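Local coordinates for putative pyrroline carboxylate reductase (Streptococcus pyogenes, PDB 2AHR), which probably catalyses the NAD(P)H-dependent reduction of 1-pyrroline-5-carboxylate to L-proline, the last step of proline biosynthesis, at residues Leu174-Leu179 with Glu195-Thr200; Ala17-Leu22 with Glu44-Pro49. All coordinates share one frame; numbering follows the deposited sequence.

In the fold
From the N terminus, the chain first runs through the nucleotide-binding Rossmann domain, where interaction 2 closes a short loop: helix 13-22 leads into strand 28-32 and helix 36-46, and Glu44-Pro49 returns to pack against Ala17-Leu22. The chain then completes the sheet and enters the all-helical C-terminal part, where interaction 1 joins helix 158-185 to helix 190-210 across a tight connection. The two loops follow one another in series, neither nesting nor crossing. Their centres lie about 30 Å apart and their nearest atoms about 17 Å, so they do not touch: one ties helix 13-22 to the end of helix 36-46 and the turn after it, the other a helical pair in the dimerisation region.

Interaction 1: residues Leu174-Leu179 with Glu195-Thr200; sequences LFIEAL and EIVTQT
Val197 sets its two methyls against Ile176 and Leu179, making an apolar contact between two consecutive helices of the dimerisation region. Helices 158-185 and 190-210 form an alpha-alpha hairpin splayed well away from antiparallel: the segment axes approach to 9.5 Å with 135° between their directions. The backbones come nearest at Ile176 and Val197, whose CA atoms are 6.9 Å apart.

Both methyls of Val197 take part. CG2 lies against Ile176 CG2 at 3.9 Å, and these two side chains run past one another in opposite senses. CG1 meets Leu179 CB at 4.0 Å, close to the root of that side chain, while CG2 is shared, since Leu179 CB and CD1 approach it too; the leucine thus lies aslant over both branches. The branching of Ile176 matters here: CG1 stands beside the backbone N (chi1 -79°), which leaves CG2 anti to that nitrogen and turned to the valine. The Ile176 side chain also touches Leu194 and Val201 of the same partner helix.

All four touching residues are buried, and the second subunit helps to enclose them: its Val245 packs on Leu179 and its Leu208 on Thr198. Next to the contact, the Phe175 rings of the two subunits stack on each other, which places this hairpin at the dimer interface. Thr198 brings a hydroxyl to the margin of the contact. Its OG1 is hydrogen-bonded to the carbonyl of Leu194, one turn back in its own helix, and sits 4.2 Å from Ile176 CG2.

Interaction 2: residues Ala17-Leu22 with Glu44-Pro49; sequences AIIKGL and EQLALP
Purely apolar packing joins Ile19 of helix 13-22 to Leu46 and Leu48, which lie on two sides of the turn that ends helix 36-46. The contact belongs to the Rossmann fold, beside the edge strand 28-32: helix 13-22 follows the glycine-rich turn after the first strand, and helix 36-46 follows the second strand.

Ile19 uses both of its branches. With CG1 set beside the backbone N (chi1 -69°), that branch meets Leu46 while CG2 is turned to Leu48. The closer touch is Ile19 CG2 to Leu48 CD1 at 3.7 Å, where the two side chains lie side by side, running in contrary senses. Leu46 instead crosses the isoleucine at nearly a right angle, its CD1 lying 4.2 Å from Ile19 CG1.

What brings two leucines to one isoleucine is the Schellman motif at the helix end. Ala47 takes a positive phi of 57°, the chain reverses out of the helix, and Leu48 turns back toward helix 13-22. Lys23 then bonds the carbonyl of Leu46 through its NZ, while Leu48 also rests on Leu29 of strand 28-32.

Leu46 further touches Val11, a predicted NADP-binding residue, and lies about 10 Å from the bound NADP, measured from its side chain. With only methyl and methylene groups meeting across it, the contact rests on van der Waals packing and probably partial exclusion of water, Ile19 being buried and the leucines partly open to solvent; the Lys23 bond adds a polar link at its margin.

Interaction 1: residues Leu174-Leu179 with Glu195-Thr200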
loop_
_atom_site.group_PDB
_atom_site.type_symbol
_atom_site.label_atom_id
_atom_site.label_comp_id
_atom_site.label_asym_id
_atom_site.label_seq_id
_atom_site.Cartn_x
_atom_site.Cartn_y
_atom_site.Cartn_z
ATOM N N LEU E 174 -6.598 22.603 -8.008
ATOM C CA LEU E 174 -6.361 21.174 -8.342
ATOM C C LEU E 174 -7.596 20.320 -8.019
ATOM O O LEU E 174 -7.976 19.440 -8.782
ATOM C CB LEU E 174 -5.101 20.638 -7.630
ATOM C CG LEU E 174 -4.542 19.249 -8.043
ATOM C CD1 LEU E 174 -3.777 19.314 -9.345
ATOM C CD2 LEU E 174 -3.635 18.635 -6.957
ATOM N N PHE E 175 -8.214 20.606 -6.875
ATOM C CA PHE E 175 -9.463 19.991 -6.477
ATOM C C PHE E 175 -10.582 20.271 -7.489
ATOM O O PHE E 175 -11.323 19.383 -7.861
ATOM C CB PHE E 175 -9.853 20.512 -5.079
ATOM C CG PHE E 175 -11.113 19.887 -4.520
ATOM C CD1 PHE E 175 -11.085 18.603 -3.948
ATOM C CD2 PHE E 175 -12.328 20.586 -4.544
ATOM C CE1 PHE E 175 -12.254 18.023 -3.421
ATOM C CE2 PHE E 175 -13.497 20.032 -4.009
ATOM C CZ PHE E 175 -13.456 18.739 -3.448
ATOM N N ILE E 176 -10.703 21.523 -7.927
ATOM C CA ILE E 176 -11.693 21.894 -8.924
ATOM C C ILE E 176 -11.410 21.182 -10.259
ATOM O O ILE E 176 -12.319 20.664 -10.919
ATOM C CB ILE E 176 -11.745 23.437 -9.075
ATOM C CG1 ILE E 176 -12.559 24.048 -7.929
ATOM C CG2 ILE E 176 -12.378 23.853 -10.414
ATOM C CD1 ILE E 176 -12.469 25.618 -7.842
ATOM N N GLU E 177 -10.141 21.157 -10.661
ATOM C CA GLU E 177 -9.746 20.491 -11.894
ATOM C C GLU E 177 -10.096 18.997 -11.811
ATOM O O GLU E 177 -10.522 18.391 -12.822
ATOM C CB GLU E 177 -8.255 20.670 -12.110
ATOM C CG GLU E 177 -7.683 19.910 -13.284
ATOM C CD GLU E 177 -8.054 20.513 -14.619
ATOM O OE1 GLU E 177 -8.660 21.598 -14.647
ATOM O OE2 GLU E 177 -7.753 19.884 -15.651
ATOM N N ALA E 178 -9.930 18.415 -10.607
ATOM C CA ALA E 178 -10.199 16.987 -10.408
ATOM C C ALA E 178 -11.672 16.652 -10.618
ATOM O O ALA E 178 -11.984 15.680 -11.277
ATOM C CB ALA E 178 -9.734 16.534 -9.001
ATOM N N LEU E 179 -12.571 17.447 -10.023
ATOM C CA LEU E 179 -14.015 17.289 -10.249
ATOM C C LEU E 179 -14.377 17.432 -11.734
ATOM O O LEU E 179 -15.183 16.669 -12.266
ATOM C CB LEU E 179 -14.791 18.342 -9.443
ATOM C CG LEU E 179 -14.738 18.153 -7.919
ATOM C CD1 LEU E 179 -15.244 19.394 -7.185
ATOM C CD2 LEU E 179 -15.555 16.932 -7.557
ATOM N N GLU E 195 -17.602 24.922 -15.537
ATOM C CA GLU E 195 -18.590 25.942 -15.268
ATOM C C GLU E 195 -19.509 25.476 -14.140
ATOM O O GLU E 195 -19.716 26.190 -13.169
ATOM C CB GLU E 195 -19.362 26.247 -16.547
ATOM C CG GLU E 195 -20.524 27.196 -16.351
ATOM C CD GLU E 195 -21.396 27.349 -17.604
ATOM O OE1 GLU E 195 -21.263 26.561 -18.563
ATOM O OE2 GLU E 195 -22.233 28.265 -17.615
ATOM N N ILE E 196 -20.029 24.263 -14.261
ATOM C CA ILE E 196 -20.892 23.700 -13.249
ATOM C C ILE E 196 -20.195 23.596 -11.895
ATOM O O ILE E 196 -20.787 23.993 -10.885
ATOM C CB ILE E 196 -21.385 22.298 -13.638
ATOM C CG1 ILE E 196 -22.263 22.369 -14.903
ATOM C CG2 ILE E 196 -22.097 21.617 -12.429
ATOM C CD1 ILE E 196 -22.429 21.016 -15.635
ATOM N N VAL E 197 -18.977 23.022 -11.845
ATOM C CA VAL E 197 -18.362 22.867 -10.514
ATOM C C VAL E 197 -17.869 24.201 -9.897
ATOM O O VAL E 197 -18.007 24.412 -8.681
ATOM C CB VAL E 197 -17.329 21.655 -10.327
ATOM C CG1 VAL E 197 -17.470 20.568 -11.367
ATOM C CG2 VAL E 197 -15.913 22.128 -10.159
ATOM N N THR E 198 -17.322 25.100 -10.722
ATOM C CA THR E 198 -16.887 26.413 -10.209
ATOM C C THR E 198 -18.077 27.163 -9.566
ATOM O O THR E 198 -17.940 27.749 -8.482
ATOM C CB THR E 198 -16.263 27.301 -11.325
ATOM O OG1 THR E 198 -15.176 26.594 -11.963
ATOM C CG2 THR E 198 -15.742 28.609 -10.730
ATOM N N GLN E 199 -19.241 27.125 -10.226
ATOM C CA GLN E 199 -20.435 27.806 -9.719
ATOM C C GLN E 199 -20.917 27.137 -8.456
ATOM O O GLN E 199 -21.359 27.815 -7.526
ATOM C CB GLN E 199 -21.545 27.863 -10.782
ATOM C CG GLN E 199 -21.211 28.913 -11.883
ATOM C CD GLN E 199 -22.322 29.150 -12.927
ATOM O OE1 GLN E 199 -22.047 29.708 -14.009
ATOM N NE2 GLN E 199 -23.565 28.738 -12.616
ATOM N N THR E 200 -20.796 25.809 -8.398
ATOM C CA THR E 200 -21.184 25.062 -7.208
ATOM C C THR E 200 -20.242 25.323 -6.035
ATOM O O THR E 200 -20.679 25.387 -4.876
ATOM C CB THR E 200 -21.242 23.558 -7.511
ATOM O OG1 THR E 200 -22.162 23.331 -8.585
ATOM C CG2 THR E 200 -21.673 22.775 -6.301
#

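Interaction 2: residues Ala17-Leu22 with Glu44-Pro49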
loop_
_atom_site.group_PDB
_atom_site.type_symbol
_atom_site.label_atom_id
_atom_site.label_comp_id
_atom_site.label_asym_id
_atom_site.label_seq_id
_atom_site.Cartn_x
_atom_site.Cartn_y
_atom_site.Cartn_z
ATOM N N ALA E 17 -0.105 41.420 -9.200
ATOM C CA ALA E 17 -1.469 41.342 -8.662
ATOM C C ALA E 17 -1.826 42.465 -7.672
ATOM O O ALA E 17 -2.903 43.036 -7.778
ATOM C CB ALA E 17 -1.733 39.962 -8.047
ATOM N N ILE E 18 -0.948 42.802 -6.725
ATOM C CA ILE E 18 -1.302 43.855 -5.753
ATOM C C ILE E 18 -1.227 45.297 -6.305
ATOM O O ILE E 18 -1.787 46.212 -5.707
ATOM C CB ILE E 18 -0.542 43.759 -4.398
ATOM C CG1 ILE E 18 0.874 44.296 -4.513
ATOM C CG2 ILE E 18 -0.580 42.330 -3.806
ATOM C CD1 ILE E 18 1.407 44.760 -3.200
ATOM N N ILE E 19 -0.536 45.486 -7.432
ATOM C CA ILE E 19 -0.439 46.803 -8.078
ATOM C C ILE E 19 -1.821 47.346 -8.432
ATOM O O ILE E 19 -2.154 48.474 -8.088
ATOM C CB ILE E 19 0.465 46.785 -9.342
ATOM C CG1 ILE E 19 1.936 46.558 -8.970
ATOM C CG2 ILE E 19 0.338 48.091 -10.126
ATOM C CD1 ILE E 19 2.446 47.452 -7.891
ATOM N N LYS E 20 -2.632 46.520 -9.086
ATOM C CA LYS E 20 -3.999 46.897 -9.434
ATOM C C LYS E 20 -4.759 47.535 -8.255
ATOM O O LYS E 20 -5.342 48.601 -8.413
ATOM C CB LYS E 20 -4.765 45.696 -9.992
ATOM C CG LYS E 20 -6.120 46.070 -10.591
ATOM C CD LYS E 20 -7.107 44.911 -10.546
ATOM C CE LYS E 20 -8.516 45.399 -10.829
ATOM N NZ LYS E 20 -9.501 44.267 -10.791
ATOM N N GLY E 21 -4.736 46.892 -7.086
ATOM C CA GLY E 21 -5.347 47.440 -5.876
ATOM C C GLY E 21 -4.689 48.728 -5.394
ATOM O O GLY E 21 -5.368 49.640 -4.916
ATOM N N LEU E 22 -3.367 48.802 -5.535
ATOM C CA LEU E 22 -2.595 49.994 -5.150
ATOM C C LEU E 22 -2.837 51.201 -6.077
ATOM O O LEU E 22 -2.685 52.348 -5.658
ATOM C CB LEU E 22 -1.097 49.670 -5.064
ATOM C CG LEU E 22 -0.583 48.719 -3.972
ATOM C CD1 LEU E 22 0.879 48.413 -4.225
ATOM C CD2 LEU E 22 -0.761 49.284 -2.578
ATOM N N GLU E 44 6.566 49.414 -18.723
ATOM C CA GLU E 44 5.825 49.446 -19.975
ATOM C C GLU E 44 4.464 48.774 -19.781
ATOM O O GLU E 44 3.425 49.408 -19.961
ATOM C CB GLU E 44 6.628 48.717 -21.063
ATOM C CG GLU E 44 5.971 48.636 -22.432
ATOM C CD GLU E 44 6.461 49.712 -23.382
ATOM O OE1 GLU E 44 6.028 49.704 -24.559
ATOM O OE2 GLU E 44 7.281 50.564 -22.959
ATOM N N GLN E 45 4.489 47.500 -19.380
ATOM C CA GLN E 45 3.289 46.663 -19.312
ATOM C C GLN E 45 2.281 47.130 -18.268
ATOM O O GLN E 45 1.080 46.943 -18.448
ATOM C CB GLN E 45 3.654 45.183 -19.074
ATOM C CG GLN E 45 4.661 44.564 -20.082
ATOM C CD GLN E 45 4.195 44.604 -21.546
ATOM O OE1 GLN E 45 3.270 43.885 -21.939
ATOM N NE2 GLN E 45 4.854 45.436 -22.359
ATOM N N LEU E 46 2.771 47.748 -17.194
ATOM C CA LEU E 46 1.926 48.194 -16.077
ATOM C C LEU E 46 1.578 49.676 -16.096
ATOM O O LEU E 46 0.787 50.132 -15.270
ATOM C CB LEU E 46 2.579 47.853 -14.731
ATOM C CG LEU E 46 2.612 46.397 -14.256
ATOM C CD1 LEU E 46 3.325 46.306 -12.915
ATOM C CD2 LEU E 46 1.216 45.800 -14.139
ATOM N N ALA E 47 2.179 50.414 -17.032
ATOM C CA ALA E 47 2.030 51.877 -17.159
ATOM C C ALA E 47 2.425 52.645 -15.884
ATOM O O ALA E 47 1.651 53.453 -15.354
ATOM C CB ALA E 47 0.611 52.258 -17.640
ATOM N N LEU E 48 3.644 52.389 -15.411
ATOM C CA LEU E 48 4.142 52.995 -14.176
ATOM C C LEU E 48 5.577 53.482 -14.318
ATOM O O LEU E 48 6.307 52.996 -15.186
ATOM C CB LEU E 48 4.064 51.994 -13.016
ATOM C CG LEU E 48 2.702 51.612 -12.433
ATOM C CD1 LEU E 48 2.874 50.395 -11.531
ATOM C CD2 LEU E 48 2.052 52.764 -11.670
ATOM N N PRO E 49 5.991 54.443 -13.463
ATOM C CA PRO E 49 7.395 54.857 -13.428
ATOM C C PRO E 49 8.300 53.702 -13.006
ATOM O O PRO E 49 7.892 52.863 -12.193
ATOM C CB PRO E 49 7.415 55.946 -12.350
ATOM C CG PRO E 49 5.998 56.406 -12.230
ATOM C CD PRO E 49 5.174 55.199 -12.495
#